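Local coordinates for B-agarase (PDB 4BQ2), which hydrolyses the beta-linkages of agarose and, as a family 50 glycoside hydrolase, acts as an exo-beta-agarase, at residues Y424-V437 and E476-N490. Sequence-based numbering, arbitrary orientation. Where two conformers were deposited one is given.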
loop_
_atom_site.group_PDB
_atom_site.type_symbol
_atom_site.label_atom_id
_atom_site.label_comp_id
_atom_site.label_asym_id
_atom_site.label_seq_id
_atom_site.Cartn_x
_atom_site.Cartn_y
_atom_site.Cartn_z
ATOM N N TYR A 424 23.881 -0.074 -3.749
ATOM C CA TYR A 424 24.354 0.989 -2.825
ATOM C C TYR A 424 25.700 1.599 -3.199
ATOM O O TYR A 424 26.046 2.696 -2.705
ATOM C CB TYR A 424 24.434 0.443 -1.403
ATOM C CG TYR A 424 23.089 0.260 -0.734
ATOM C CD1 TYR A 424 21.874 0.479 -1.426
ATOM C CD2 TYR A 424 23.022 -0.235 0.581
ATOM C CE1 TYR A 424 20.650 0.257 -0.788
ATOM C CE2 TYR A 424 21.814 -0.425 1.207
ATOM C CZ TYR A 424 20.636 -0.196 0.521
ATOM O OH TYR A 424 19.455 -0.448 1.210
ATOM N N ASP A 425 26.461 0.907 -4.047
ATOM C CA ASP A 425 27.698 1.488 -4.562
ATOM C C ASP A 425 27.629 1.913 -6.023
ATOM O O ASP A 425 28.664 2.036 -6.669
ATOM C CB ASP A 425 28.912 0.561 -4.316
ATOM C CG ASP A 425 28.829 -0.746 -5.093
ATOM O OD1 ASP A 425 27.743 -1.064 -5.611
ATOM O OD2 ASP A 425 29.852 -1.464 -5.174
ATOM N N ASN A 426 26.435 2.136 -6.561
ATOM C CA ASN A 426 26.314 2.433 -7.991
ATOM C C ASN A 426 26.999 3.741 -8.333
ATOM O O ASN A 426 27.541 3.888 -9.399
ATOM C CB ASN A 426 24.849 2.411 -8.433
ATOM C CG ASN A 426 24.124 3.691 -8.109
ATOM O OD1 ASN A 426 24.246 4.657 -8.852
ATOM N ND2 ASN A 426 23.382 3.713 -7.003
ATOM N N ASN A 427 26.997 4.667 -7.378
ATOM C CA ASN A 427 27.724 5.927 -7.483
ATOM C C ASN A 427 27.319 6.771 -8.707
ATOM O O ASN A 427 28.123 7.508 -9.249
ATOM C CB ASN A 427 29.244 5.693 -7.409
ATOM C CG ASN A 427 29.673 5.160 -6.060
ATOM O OD1 ASN A 427 28.902 5.189 -5.089
ATOM N ND2 ASN A 427 30.906 4.641 -5.985
ATOM N N ARG A 428 26.053 6.674 -9.109
ATOM C CA ARG A 428 25.544 7.468 -10.251
ATOM C C ARG A 428 24.184 8.098 -9.893
ATOM O O ARG A 428 23.751 9.093 -10.498
ATOM C CB ARG A 428 25.409 6.575 -11.514
ATOM C CG ARG A 428 26.732 6.062 -12.124
ATOM C CD ARG A 428 26.483 4.766 -12.934
ATOM N NE ARG A 428 25.678 5.144 -14.051
ATOM C CZ ARG A 428 24.806 4.427 -14.746
ATOM N NH1 ARG A 428 24.515 3.128 -14.540
ATOM N NH2 ARG A 428 24.218 5.093 -15.700
ATOM N N ILE A 429 23.497 7.496 -8.929
ATOM C CA ILE A 429 22.194 8.008 -8.477
ATOM C C ILE A 429 22.061 7.719 -6.969
ATOM O O ILE A 429 22.469 6.641 -6.497
ATOM C CB ILE A 429 20.998 7.394 -9.279
ATOM C CG1 ILE A 429 19.695 8.153 -8.939
ATOM C CG2 ILE A 429 20.875 5.877 -9.018
ATOM C CD1 ILE A 429 18.493 7.687 -9.776
ATOM N N PRO A 430 21.572 8.707 -6.190
ATOM C CA PRO A 430 21.443 8.484 -4.753
ATOM C C PRO A 430 20.409 7.424 -4.440
ATOM O O PRO A 430 19.575 7.084 -5.297
ATOM C CB PRO A 430 20.935 9.848 -4.229
ATOM C CG PRO A 430 21.352 10.824 -5.268
ATOM C CD PRO A 430 21.172 10.074 -6.561
ATOM N N PHE A 431 20.423 6.921 -3.213
ATOM C CA PHE A 431 19.453 5.885 -2.810
ATOM C C PHE A 431 19.008 6.098 -1.369
ATOM O O PHE A 431 19.690 6.773 -0.595
ATOM C CB PHE A 431 20.081 4.482 -2.912
ATOM C CG PHE A 431 21.272 4.288 -2.009
ATOM C CD1 PHE A 431 22.546 4.747 -2.394
ATOM C CD2 PHE A 431 21.121 3.651 -0.773
ATOM C CE1 PHE A 431 23.654 4.566 -1.547
ATOM C CE2 PHE A 431 22.204 3.469 0.064
ATOM C CZ PHE A 431 23.475 3.905 -0.327
ATOM N N PHE A 432 17.876 5.498 -1.020
ATOM C CA PHE A 432 17.377 5.493 0.364
ATOM C C PHE A 432 17.642 4.131 0.928
ATOM O O PHE A 432 17.434 3.143 0.229
ATOM C CB PHE A 432 15.885 5.819 0.411
ATOM C CG PHE A 432 15.603 7.261 0.124
ATOM C CD1 PHE A 432 15.816 7.789 -1.148
ATOM C CD2 PHE A 432 15.178 8.107 1.147
ATOM C CE1 PHE A 432 15.594 9.144 -1.427
ATOM C CE2 PHE A 432 14.928 9.460 0.885
ATOM C CZ PHE A 432 15.131 9.977 -0.403
ATOM N N ALA A 433 18.106 4.083 2.174
ATOM C CA ALA A 433 18.415 2.813 2.831
ATOM C C ALA A 433 17.273 2.463 3.763
ATOM O O ALA A 433 16.466 3.316 4.055
ATOM C CB ALA A 433 19.697 2.920 3.640
ATOM N N ASN A 434 17.248 1.225 4.260
ATOM C CA ASN A 434 16.225 0.798 5.211
ATOM C C ASN A 434 16.674 -0.344 6.073
ATOM O O ASN A 434 17.570 -1.140 5.706
ATOM C CB ASN A 434 14.964 0.326 4.470
ATOM C CG ASN A 434 15.155 -1.032 3.778
ATOM O OD1 ASN A 434 15.669 -1.143 2.625
ATOM N ND2 ASN A 434 14.751 -2.068 4.468
ATOM N N GLY A 435 15.998 -0.466 7.209
ATOM C CA GLY A 435 16.115 -1.646 8.042
ATOM C C GLY A 435 14.798 -1.865 8.746
ATOM O O GLY A 435 13.908 -0.973 8.751
ATOM N N TRP A 436 14.665 -3.058 9.310
ATOM C CA TRP A 436 13.493 -3.427 10.096
ATOM C C TRP A 436 13.983 -3.884 11.458
ATOM O O TRP A 436 14.911 -4.691 11.538
ATOM C CB TRP A 436 12.799 -4.651 9.493
ATOM C CG TRP A 436 12.319 -4.622 8.092
ATOM C CD1 TRP A 436 13.004 -5.048 6.984
ATOM C CD2 TRP A 436 11.003 -4.247 7.634
ATOM N NE1 TRP A 436 12.208 -4.949 5.871
ATOM C CE2 TRP A 436 10.966 -4.481 6.241
ATOM C CE3 TRP A 436 9.859 -3.773 8.272
ATOM C CZ2 TRP A 436 9.823 -4.204 5.451
ATOM C CZ3 TRP A 436 8.692 -3.507 7.501
ATOM C CH2 TRP A 436 8.696 -3.700 6.102
ATOM N N VAL A 437 13.354 -3.394 12.525
ATOM C CA VAL A 437 13.693 -3.851 13.867
ATOM C C VAL A 437 12.773 -5.013 14.195
ATOM O O VAL A 437 11.576 -4.835 14.479
ATOM C CB VAL A 437 13.593 -2.720 14.934
ATOM C CG1 VAL A 437 14.035 -3.218 16.330
ATOM C CG2 VAL A 437 14.442 -1.556 14.491
ATOM N N GLU A 476 26.101 -1.916 5.312
ATOM C CA GLU A 476 25.664 -1.828 3.928
ATOM C C GLU A 476 25.966 -0.519 3.204
ATOM O O GLU A 476 26.350 -0.552 2.040
ATOM C CB GLU A 476 24.139 -2.054 3.810
ATOM C CG GLU A 476 23.689 -3.407 4.293
ATOM C CD GLU A 476 22.209 -3.649 4.128
ATOM O OE1 GLU A 476 21.390 -2.806 4.507
ATOM O OE2 GLU A 476 21.859 -4.735 3.638
ATOM N N ILE A 477 25.741 0.579 3.932
ATOM C CA ILE A 477 25.785 1.978 3.493
ATOM C C ILE A 477 27.204 2.484 3.312
ATOM O O ILE A 477 27.486 3.336 2.459
ATOM C CB ILE A 477 25.137 2.852 4.600
ATOM C CG1 ILE A 477 23.629 2.613 4.637
ATOM C CG2 ILE A 477 25.460 4.319 4.436
ATOM C CD1 ILE A 477 22.980 2.666 3.287
ATOM N N LYS A 478 28.084 1.943 4.139
ATOM C CA LYS A 478 29.534 2.345 4.202
ATOM C C LYS A 478 29.727 3.851 4.291
ATOM O O LYS A 478 30.591 4.445 3.598
ATOM C CB LYS A 478 30.325 1.768 3.025
ATOM C CG LYS A 478 30.261 0.247 2.887
ATOM C CD LYS A 478 31.145 -0.218 1.729
ATOM C CE LYS A 478 31.021 -1.719 1.489
ATOM N NZ LYS A 478 32.091 -2.393 2.281
ATOM N N ASN A 479 28.872 4.477 5.106
ATOM C CA ASN A 479 28.874 5.929 5.300
ATOM C C ASN A 479 28.861 6.705 3.963
ATOM O O ASN A 479 29.406 7.810 3.881
ATOM C CB ASN A 479 30.093 6.306 6.167
ATOM C CG ASN A 479 30.030 7.728 6.695
ATOM O OD1 ASN A 479 28.962 8.222 7.080
ATOM N ND2 ASN A 479 31.204 8.385 6.766
ATOM N N SER A 480 28.246 6.139 2.917
ATOM C CA SER A 480 28.292 6.766 1.564
ATOM C C SER A 480 27.500 8.071 1.513
ATOM O O SER A 480 26.373 8.114 1.998
ATOM C CB SER A 480 27.683 5.832 0.488
ATOM O OG SER A 480 27.736 6.457 -0.793
ATOM N N PRO A 481 28.061 9.128 0.898
ATOM C CA PRO A 481 27.291 10.369 0.674
ATOM C C PRO A 481 26.096 10.117 -0.236
ATOM O O PRO A 481 25.177 10.932 -0.255
ATOM C CB PRO A 481 28.272 11.281 -0.091
ATOM C CG PRO A 481 29.229 10.317 -0.775
ATOM C CD PRO A 481 29.386 9.180 0.232
ATOM N N TRP A 482 26.112 9.017 -0.995
ATOM C CA TRP A 482 24.998 8.734 -1.930
ATOM C C TRP A 482 23.752 8.264 -1.209
ATOM O O TRP A 482 22.670 8.221 -1.809
ATOM C CB TRP A 482 25.399 7.685 -2.968
ATOM C CG TRP A 482 26.436 8.148 -3.887
ATOM C CD1 TRP A 482 27.800 7.991 -3.758
ATOM C CD2 TRP A 482 26.220 8.860 -5.098
ATOM N NE1 TRP A 482 28.439 8.597 -4.838
ATOM C CE2 TRP A 482 27.488 9.103 -5.680
ATOM C CE3 TRP A 482 25.066 9.322 -5.753
ATOM C CZ2 TRP A 482 27.639 9.805 -6.885
ATOM C CZ3 TRP A 482 25.212 10.004 -6.973
ATOM C CH2 TRP A 482 26.490 10.249 -7.512
ATOM N N CYS A 483 23.880 7.904 0.071
ATOM C CA CYS A 483 22.677 7.520 0.811
ATOM C C CYS A 483 21.951 8.758 1.336
ATOM O O CYS A 483 22.450 9.452 2.225
ATOM C CB CYS A 483 23.014 6.561 1.948
ATOM S SG CYS A 483 21.609 6.170 3.025
ATOM N N VAL A 484 20.738 8.997 0.837
ATOM C CA VAL A 484 19.969 10.196 1.209
ATOM C C VAL A 484 19.547 10.107 2.674
ATOM O O VAL A 484 19.620 11.079 3.444
ATOM C CB VAL A 484 18.722 10.396 0.292
ATOM C CG1 VAL A 484 17.973 11.692 0.654
ATOM C CG2 VAL A 484 19.132 10.462 -1.183
ATOM N N GLY A 485 19.137 8.930 3.087
ATOM C CA GLY A 485 18.656 8.772 4.435
ATOM C C GLY A 485 18.229 7.351 4.687
ATOM O O GLY A 485 18.256 6.518 3.773
ATOM N N VAL A 486 17.799 7.087 5.923
ATOM C CA VAL A 486 17.451 5.739 6.371
ATOM C C VAL A 486 16.008 5.686 6.896
ATOM O O VAL A 486 15.702 6.380 7.870
ATOM C CB VAL A 486 18.401 5.273 7.538
ATOM C CG1 VAL A 486 18.022 3.853 7.980
ATOM C CG2 VAL A 486 19.886 5.325 7.130
ATOM N N PHE A 487 15.143 4.870 6.251
ATOM C CA PHE A 487 13.825 4.485 6.797
ATOM C C PHE A 487 13.992 3.317 7.758
ATOM O O PHE A 487 14.799 2.396 7.506
ATOM C CB PHE A 487 12.893 3.997 5.677
ATOM C CG PHE A 487 12.496 5.092 4.722
ATOM C CD1 PHE A 487 11.607 6.102 5.122
ATOM C CD2 PHE A 487 12.995 5.115 3.432
ATOM C CE1 PHE A 487 11.236 7.113 4.238
ATOM C CE2 PHE A 487 12.636 6.142 2.542
ATOM C CZ PHE A 487 11.752 7.139 2.954
ATOM N N ILE A 488 13.291 3.360 8.873
ATOM C CA ILE A 488 13.291 2.197 9.763
ATOM C C ILE A 488 11.831 1.786 9.986
ATOM O O ILE A 488 10.993 2.617 10.372
ATOM C CB ILE A 488 13.989 2.465 11.113
ATOM C CG1 ILE A 488 15.482 2.831 10.932
ATOM C CG2 ILE A 488 13.838 1.236 12.030
ATOM C CD1 ILE A 488 16.422 1.718 10.449
ATOM N N ASP A 489 11.531 0.512 9.721
ATOM C CA ASP A 489 10.165 -0.050 9.896
ATOM C C ASP A 489 9.188 0.555 8.890
ATOM O O ASP A 489 9.590 1.322 8.056
ATOM C CB ASP A 489 9.662 0.102 11.346
ATOM C CG ASP A 489 10.354 -0.850 12.313
ATOM O OD1 ASP A 489 10.921 -1.897 11.866
ATOM O OD2 ASP A 489 10.337 -0.545 13.539
ATOM N N ASN A 490 7.900 0.183 8.941
ATOM C CA ASN A 490 6.969 0.603 7.929
ATOM C C ASN A 490 5.549 0.281 8.374
ATOM O O ASN A 490 5.292 -0.874 8.788
ATOM C CB ASN A 490 7.273 -0.170 6.631
ATOM C CG ASN A 490 6.284 0.121 5.526
ATOM O OD1 ASN A 490 6.283 1.224 4.994
ATOM N ND2 ASN A 490 5.483 -0.888 5.121
HETATM O O HOH W 1 19.638 -1.101 3.837
HETATM O O HOH W 2 28.319 4.737 -2.376
HETATM O O HOH W 3 9.423 -4.126 11.867
HETATM O O HOH W 4 10.104 -2.569 15.192
#
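Strands 431-435 and 483-488 run parallel, their axes 4.5 Å apart at closest and inclined by 26°, and backbone bonds alternate between them from Phe431 N to Trp482 O through to Asp489 N to Gly435 O. Beyond the last of these Asp489 takes over with its side chain: OD1 accepts Val437 N at 2.9 Å on its syn side, somewhat out of the carboxylate plane, while OD2 is hydrogen-bonded to Tyr582 OH, and a water joins OD2 to Val437 O. Phe431, with chi1 at 62° placing CG on the side flanked by both backbone N and C, turns its ring back over the neighbouring strand, where Cys483 CA lies over one face, 4.0 Å from the centroid. The opposite face meets Tyr424 CD1. In the conformer given, Ile477 CD1 lies at the edge of the Phe431 ring and against Ala433 CB; Val473 also touches Ala433, packing helix 460-477 against this side of the strands. A water bridges the segments, accepting from Tyr424 OH and donating to Asn434 O and Glu476 OE1. On the other side of the sheet Val484 CB sits over the face of Phe432, 3.8 Å from its centroid; Phe487 meets Phe432 rim to rim, CE2 to CD2 3.5 Å, their planes 23° apart. At the start of the strands the Trp482 indole packs one face against the backbone of Asn427 and Arg428, with Asn427 CA over its five-membered ring and Pro430 at its edge. Asn426 OD1 accepts from Arg428 N in an Asx turn and also from Ile429 N, an Asx motif that folds the 426-429 loop. Strand 431-435, helix 460-477 and strand 483-488 form a right-handed beta-alpha-beta crossover, consistent with the (beta/alpha)8-barrel catalytic domain of family 50 agarases.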